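Local structure of aminotransferase class I and II (Streptococcus suis 89/1591, 3OP7) at residues F322-L334 with G360-D372. The protein probably catalyses pyridoxal-phosphate-dependent transfer of amino groups, as a class I and II aminotransferase with its cofactor held as an internal aldimine. Sequence-based numbering, arbitrary orientation.
Sequences FCLQLLQEHGVLL and GLEKLSQFLRRFD
Phe367 is the knob of this helix-helix contact, seated in a hole formed by Phe322, Leu326, Glu329 and His330. Its CG stands anti to the backbone N (chi1 -168°), which carries the ring across to helix 319-330.

Phe322, His330, Phe367 and Phe371 form an aromatic cluster. The edge of Phe367 points at the face of Phe322 in a T-shaped pair, planes 69° apart, with Phe367 CE2 over the middle of the Phe322 ring and 3.7 Å from Phe322 CE2. Leu326 supplies a CH-pi contact, its CB 4.2 Å from the Phe367 centroid and over the face; Phe371 CE2 lies above the opposite face, toward the rim. His330 meets Phe367 rim to rim, His330 CD2 being 3.7 Å from Phe367 CD1.

Aliphatic contacts extend the seam. Leu364 CD1 reaches Leu326 CD2 at 3.9 Å and also touches the edge of Phe322, where Leu368 CD2 packs too. Beyond the helix end, where Gly331 takes positive phi, Val332 CG2 rests 3.6 Å from Lys363 CB.

Polar side chains line the margin: Gln325 meets the ring with CB, 3.6 Å from Phe367 CZ, and with NE2, its amide almost perpendicular to it, while Glu329 OE1 lies at the Phe367 ring edge, near its plane.

The axes of 322-330 and 360-368, parts of helices 319-330 and 354-368, make an angle of 111°, N to C, 10.6 Å apart at closest approach; Leu361 and Leu364 also touch Trp291 of helix 270-294. No hydrogen bond or salt bridge links the two segments, so their association rests mainly on apolar burial and on how the rings are turned.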
loop_
_atom_site.group_PDB
_atom_site.type_symbol
_atom_site.label_atom_id
_atom_site.label_comp_id
_atom_site.label_asym_id
_atom_site.label_seq_id
_atom_site.Cartn_x
_atom_site.Cartn_y
_atom_site.Cartn_z
ATOM N N PHE A 322 15.478 -15.588 -25.427
ATOM C CA PHE A 322 16.836 -15.866 -24.942
ATOM C C PHE A 322 16.806 -16.172 -23.449
ATOM O O PHE A 322 17.383 -17.150 -22.980
ATOM C CB PHE A 322 17.704 -14.647 -25.191
ATOM C CG PHE A 322 19.124 -14.777 -24.724
ATOM C CD1 PHE A 322 19.479 -14.439 -23.426
ATOM C CD2 PHE A 322 20.115 -15.151 -25.602
ATOM C CE1 PHE A 322 20.797 -14.514 -23.007
ATOM C CE2 PHE A 322 21.444 -15.236 -25.191
ATOM C CZ PHE A 322 21.784 -14.918 -23.904
ATOM N N CYS A 323 16.146 -15.309 -22.695
ATOM C CA CYS A 323 16.053 -15.515 -21.258
ATOM C C CYS A 323 15.220 -16.741 -20.843
ATOM O O CYS A 323 15.532 -17.377 -19.835
ATOM C CB CYS A 323 15.501 -14.268 -20.574
ATOM S SG CYS A 323 16.681 -12.863 -20.580
ATOM N N LEU A 324 14.155 -17.048 -21.591
ATOM C CA LEU A 324 13.360 -18.263 -21.340
ATOM C C LEU A 324 14.220 -19.509 -21.553
ATOM O O LEU A 324 14.195 -20.449 -20.758
ATOM C CB LEU A 324 12.135 -18.336 -22.263
ATOM C CG LEU A 324 10.952 -17.374 -22.015
ATOM C CD1 LEU A 324 10.043 -17.337 -23.278
ATOM C CD2 LEU A 324 10.174 -17.778 -20.766
ATOM N N GLN A 325 14.973 -19.508 -22.644
ATOM C CA GLN A 325 15.867 -20.622 -22.947
ATOM C C GLN A 325 16.986 -20.766 -21.930
ATOM O O GLN A 325 17.282 -21.874 -21.505
ATOM C CB GLN A 325 16.473 -20.449 -24.324
ATOM C CG GLN A 325 15.504 -20.671 -25.442
ATOM C CD GLN A 325 16.201 -20.660 -26.804
ATOM O OE1 GLN A 325 15.611 -20.254 -27.812
ATOM N NE2 GLN A 325 17.465 -21.084 -26.829
ATOM N N LEU A 326 17.615 -19.655 -21.559
ATOM C CA LEU A 326 18.652 -19.660 -20.515
ATOM C C LEU A 326 18.099 -20.215 -19.195
ATOM O O LEU A 326 18.741 -21.034 -18.509
ATOM C CB LEU A 326 19.175 -18.242 -20.293
ATOM C CG LEU A 326 20.121 -18.025 -19.114
ATOM C CD1 LEU A 326 21.488 -18.673 -19.397
ATOM C CD2 LEU A 326 20.211 -16.543 -18.788
ATOM N N LEU A 327 16.888 -19.802 -18.864
ATOM C CA LEU A 327 16.234 -20.291 -17.654
ATOM C C LEU A 327 15.990 -21.806 -17.740
ATOM O O LEU A 327 16.352 -22.538 -16.817
ATOM C CB LEU A 327 14.924 -19.530 -17.405
ATOM C CG LEU A 327 14.080 -19.931 -16.190
ATOM C CD1 LEU A 327 14.869 -19.676 -14.917
ATOM C CD2 LEU A 327 12.765 -19.128 -16.161
ATOM N N GLN A 328 15.405 -22.282 -18.841
ATOM C CA GLN A 328 15.055 -23.697 -19.007
ATOM C C GLN A 328 16.308 -24.578 -19.015
ATOM O O GLN A 328 16.351 -25.651 -18.407
ATOM C CB GLN A 328 14.277 -23.900 -20.320
ATOM C CG GLN A 328 12.870 -23.276 -20.347
ATOM C CD GLN A 328 12.288 -23.194 -21.755
ATOM O OE1 GLN A 328 12.840 -23.744 -22.707
ATOM N NE2 GLN A 328 11.164 -22.500 -21.886
ATOM N N GLU A 329 17.324 -24.115 -19.730
ATOM C CA GLU A 329 18.547 -24.897 -19.926
ATOM C C GLU A 329 19.602 -24.825 -18.803
ATOM O O GLU A 329 20.336 -25.798 -18.608
ATOM C CB GLU A 329 19.200 -24.514 -21.254
ATOM C CG GLU A 329 18.363 -24.909 -22.448
ATOM C CD GLU A 329 19.135 -24.807 -23.763
ATOM O OE1 GLU A 329 20.370 -25.008 -23.762
ATOM O OE2 GLU A 329 18.504 -24.521 -24.798
ATOM N N HIS A 330 19.716 -23.691 -18.124
ATOM C CA HIS A 330 20.758 -23.484 -17.094
ATOM C C HIS A 330 20.274 -22.973 -15.762
ATOM O O HIS A 330 21.068 -22.844 -14.814
ATOM C CB HIS A 330 21.829 -22.544 -17.626
ATOM C CG HIS A 330 22.517 -23.084 -18.831
ATOM N ND1 HIS A 330 23.339 -24.187 -18.778
ATOM C CD2 HIS A 330 22.451 -22.725 -20.133
ATOM C CE1 HIS A 330 23.775 -24.462 -19.992
ATOM N NE2 HIS A 330 23.257 -23.584 -20.831
ATOM N N GLY A 331 18.980 -22.668 -15.678
ATOM C CA GLY A 331 18.385 -22.202 -14.453
ATOM C C GLY A 331 18.747 -20.784 -14.030
ATOM O O GLY A 331 18.526 -20.440 -12.885
ATOM N N VAL A 332 19.273 -19.971 -14.953
ATOM C CA VAL A 332 19.687 -18.604 -14.668
ATOM C C VAL A 332 18.534 -17.641 -15.002
ATOM O O VAL A 332 17.971 -17.678 -16.106
ATOM C CB VAL A 332 20.959 -18.188 -15.492
ATOM C CG1 VAL A 332 21.354 -16.737 -15.212
ATOM C CG2 VAL A 332 22.143 -19.132 -15.221
ATOM N N LEU A 333 18.153 -16.826 -14.042
ATOM C CA LEU A 333 17.047 -15.881 -14.256
ATOM C C LEU A 333 17.575 -14.473 -14.392
ATOM O O LEU A 333 18.309 -13.987 -13.525
ATOM C CB LEU A 333 16.015 -15.957 -13.142
ATOM C CG LEU A 333 14.715 -15.142 -13.371
ATOM C CD1 LEU A 333 13.863 -15.767 -14.483
ATOM C CD2 LEU A 333 13.923 -15.000 -12.082
ATOM N N LEU A 334 17.188 -13.841 -15.510
ATOM C CA LEU A 334 17.426 -12.437 -15.802
ATOM C C LEU A 334 16.052 -11.844 -16.089
ATOM O O LEU A 334 15.051 -12.598 -16.140
ATOM C CB LEU A 334 18.301 -12.322 -17.072
ATOM C CG LEU A 334 19.762 -12.783 -16.956
ATOM C CD1 LEU A 334 20.393 -12.948 -18.336
ATOM C CD2 LEU A 334 20.529 -11.759 -16.158
ATOM N N GLY A 360 25.950 -17.829 -11.880
ATOM C CA GLY A 360 25.029 -17.277 -12.873
ATOM C C GLY A 360 25.772 -16.820 -14.112
ATOM O O GLY A 360 25.396 -17.179 -15.240
ATOM N N LEU A 361 26.856 -16.067 -13.899
ATOM C CA LEU A 361 27.677 -15.546 -15.000
ATOM C C LEU A 361 28.392 -16.665 -15.767
ATOM O O LEU A 361 28.402 -16.696 -17.000
ATOM C CB LEU A 361 28.698 -14.519 -14.476
ATOM C CG LEU A 361 28.120 -13.203 -13.919
ATOM C CD1 LEU A 361 29.226 -12.237 -13.536
ATOM C CD2 LEU A 361 27.119 -12.527 -14.863
ATOM N N GLU A 362 29.011 -17.575 -15.026
ATOM C CA GLU A 362 29.613 -18.764 -15.613
ATOM C C GLU A 362 28.624 -19.478 -16.542
ATOM O O GLU A 362 28.939 -19.749 -17.713
ATOM C CB GLU A 362 30.105 -19.684 -14.505
ATOM C CG GLU A 362 31.596 -19.452 -14.148
ATOM C CD GLU A 362 32.023 -20.045 -12.787
ATOM O OE1 GLU A 362 31.213 -20.741 -12.103
ATOM O OE2 GLU A 362 33.183 -19.776 -12.400
ATOM N N LYS A 363 27.413 -19.724 -16.036
ATOM C CA LYS A 363 26.384 -20.422 -16.805
ATOM C C LYS A 363 25.867 -19.597 -17.986
ATOM O O LYS A 363 25.547 -20.152 -19.031
ATOM C CB LYS A 363 25.222 -20.865 -15.911
ATOM C CG LYS A 363 25.573 -21.991 -14.902
ATOM C CD LYS A 363 25.788 -23.356 -15.582
ATOM C CE LYS A 363 25.666 -24.523 -14.597
ATOM N NZ LYS A 363 26.273 -25.788 -15.129
ATOM N N LEU A 364 25.773 -18.282 -17.813
ATOM C CA LEU A 364 25.411 -17.379 -18.910
ATOM C C LEU A 364 26.453 -17.454 -20.022
ATOM O O LEU A 364 26.100 -17.534 -21.202
ATOM C CB LEU A 364 25.285 -15.938 -18.405
ATOM C CG LEU A 364 24.861 -14.885 -19.425
ATOM C CD1 LEU A 364 23.648 -15.342 -20.261
ATOM C CD2 LEU A 364 24.581 -13.532 -18.734
ATOM N N SER A 365 27.731 -17.458 -19.651
ATOM C CA SER A 365 28.806 -17.621 -20.658
ATOM C C SER A 365 28.744 -18.976 -21.380
ATOM O O SER A 365 29.030 -19.057 -22.579
ATOM C CB SER A 365 30.190 -17.439 -20.025
ATOM O OG SER A 365 30.365 -16.086 -19.651
ATOM N N GLN A 366 28.372 -20.027 -20.648
ATOM C CA GLN A 366 28.146 -21.353 -21.253
ATOM C C GLN A 366 27.058 -21.299 -22.325
ATOM O O GLN A 366 27.226 -21.821 -23.426
ATOM C CB GLN A 366 27.733 -22.375 -20.187
ATOM C CG GLN A 366 28.870 -23.085 -19.435
ATOM C CD GLN A 366 28.310 -24.078 -18.426
ATOM O OE1 GLN A 366 27.348 -24.787 -18.730
ATOM N NE2 GLN A 366 28.889 -24.124 -17.221
ATOM N N PHE A 367 25.943 -20.656 -21.982
ATOM C CA PHE A 367 24.837 -20.464 -22.902
ATOM C C PHE A 367 25.291 -19.651 -24.119
ATOM O O PHE A 367 25.009 -20.024 -25.257
ATOM C CB PHE A 367 23.675 -19.764 -22.169
ATOM C CG PHE A 367 22.392 -19.761 -22.934
ATOM C CD1 PHE A 367 21.813 -20.952 -23.365
ATOM C CD2 PHE A 367 21.746 -18.566 -23.223
ATOM C CE1 PHE A 367 20.607 -20.946 -24.082
ATOM C CE2 PHE A 367 20.555 -18.559 -23.937
ATOM C CZ PHE A 367 19.981 -19.743 -24.361
ATOM N N LEU A 368 26.042 -18.582 -23.873
ATOM C CA LEU A 368 26.521 -17.698 -24.955
ATOM C C LEU A 368 27.469 -18.362 -25.948
ATOM O O LEU A 368 27.488 -17.981 -27.124
ATOM C CB LEU A 368 27.169 -16.422 -24.391
ATOM C CG LEU A 368 26.193 -15.378 -23.839
ATOM C CD1 LEU A 368 26.896 -14.455 -22.861
ATOM C CD2 LEU A 368 25.531 -14.581 -24.964
ATOM N N ARG A 369 28.248 -19.356 -25.508
ATOM C CA ARG A 369 29.093 -20.124 -26.456
ATOM C C ARG A 369 28.261 -20.846 -27.544
ATOM O O ARG A 369 28.778 -21.137 -28.618
ATOM C CB ARG A 369 30.023 -21.109 -25.722
ATOM C CG ARG A 369 31.317 -20.458 -25.181
ATOM N N ARG A 370 26.973 -21.091 -27.278
ATOM C CA ARG A 370 26.052 -21.661 -28.273
ATOM C C ARG A 370 25.724 -20.707 -29.449
ATOM O O ARG A 370 25.236 -21.166 -30.487
ATOM C CB ARG A 370 24.748 -22.157 -27.617
ATOM C CG ARG A 370 24.928 -23.125 -26.437
ATOM N N PHE A 371 26.028 -19.411 -29.314
ATOM C CA PHE A 371 25.749 -18.413 -30.375
ATOM C C PHE A 371 26.971 -17.811 -31.118
ATOM O O PHE A 371 26.806 -16.848 -31.873
ATOM C CB PHE A 371 24.909 -17.263 -29.800
ATOM C CG PHE A 371 23.631 -17.715 -29.157
ATOM C CD1 PHE A 371 22.481 -17.894 -29.916
ATOM C CD2 PHE A 371 23.588 -17.990 -27.798
ATOM C CE1 PHE A 371 21.291 -18.322 -29.324
ATOM C CE2 PHE A 371 22.404 -18.418 -27.190
ATOM C CZ PHE A 371 21.253 -18.584 -27.955
ATOM N N ASP A 372 28.171 -18.373 -30.928
ATOM C CA ASP A 372 29.401 -17.867 -31.609
ATOM C C ASP A 372 29.633 -18.423 -33.015
ATOM O O ASP A 372 28.917 -19.303 -33.480
ATOM C CB ASP A 372 30.648 -18.130 -30.744
ATOM C CG ASP A 372 30.803 -17.107 -29.620
ATOM O OD1 ASP A 372 31.130 -15.934 -29.921
ATOM O OD2 ASP A 372 30.592 -17.474 -28.445
#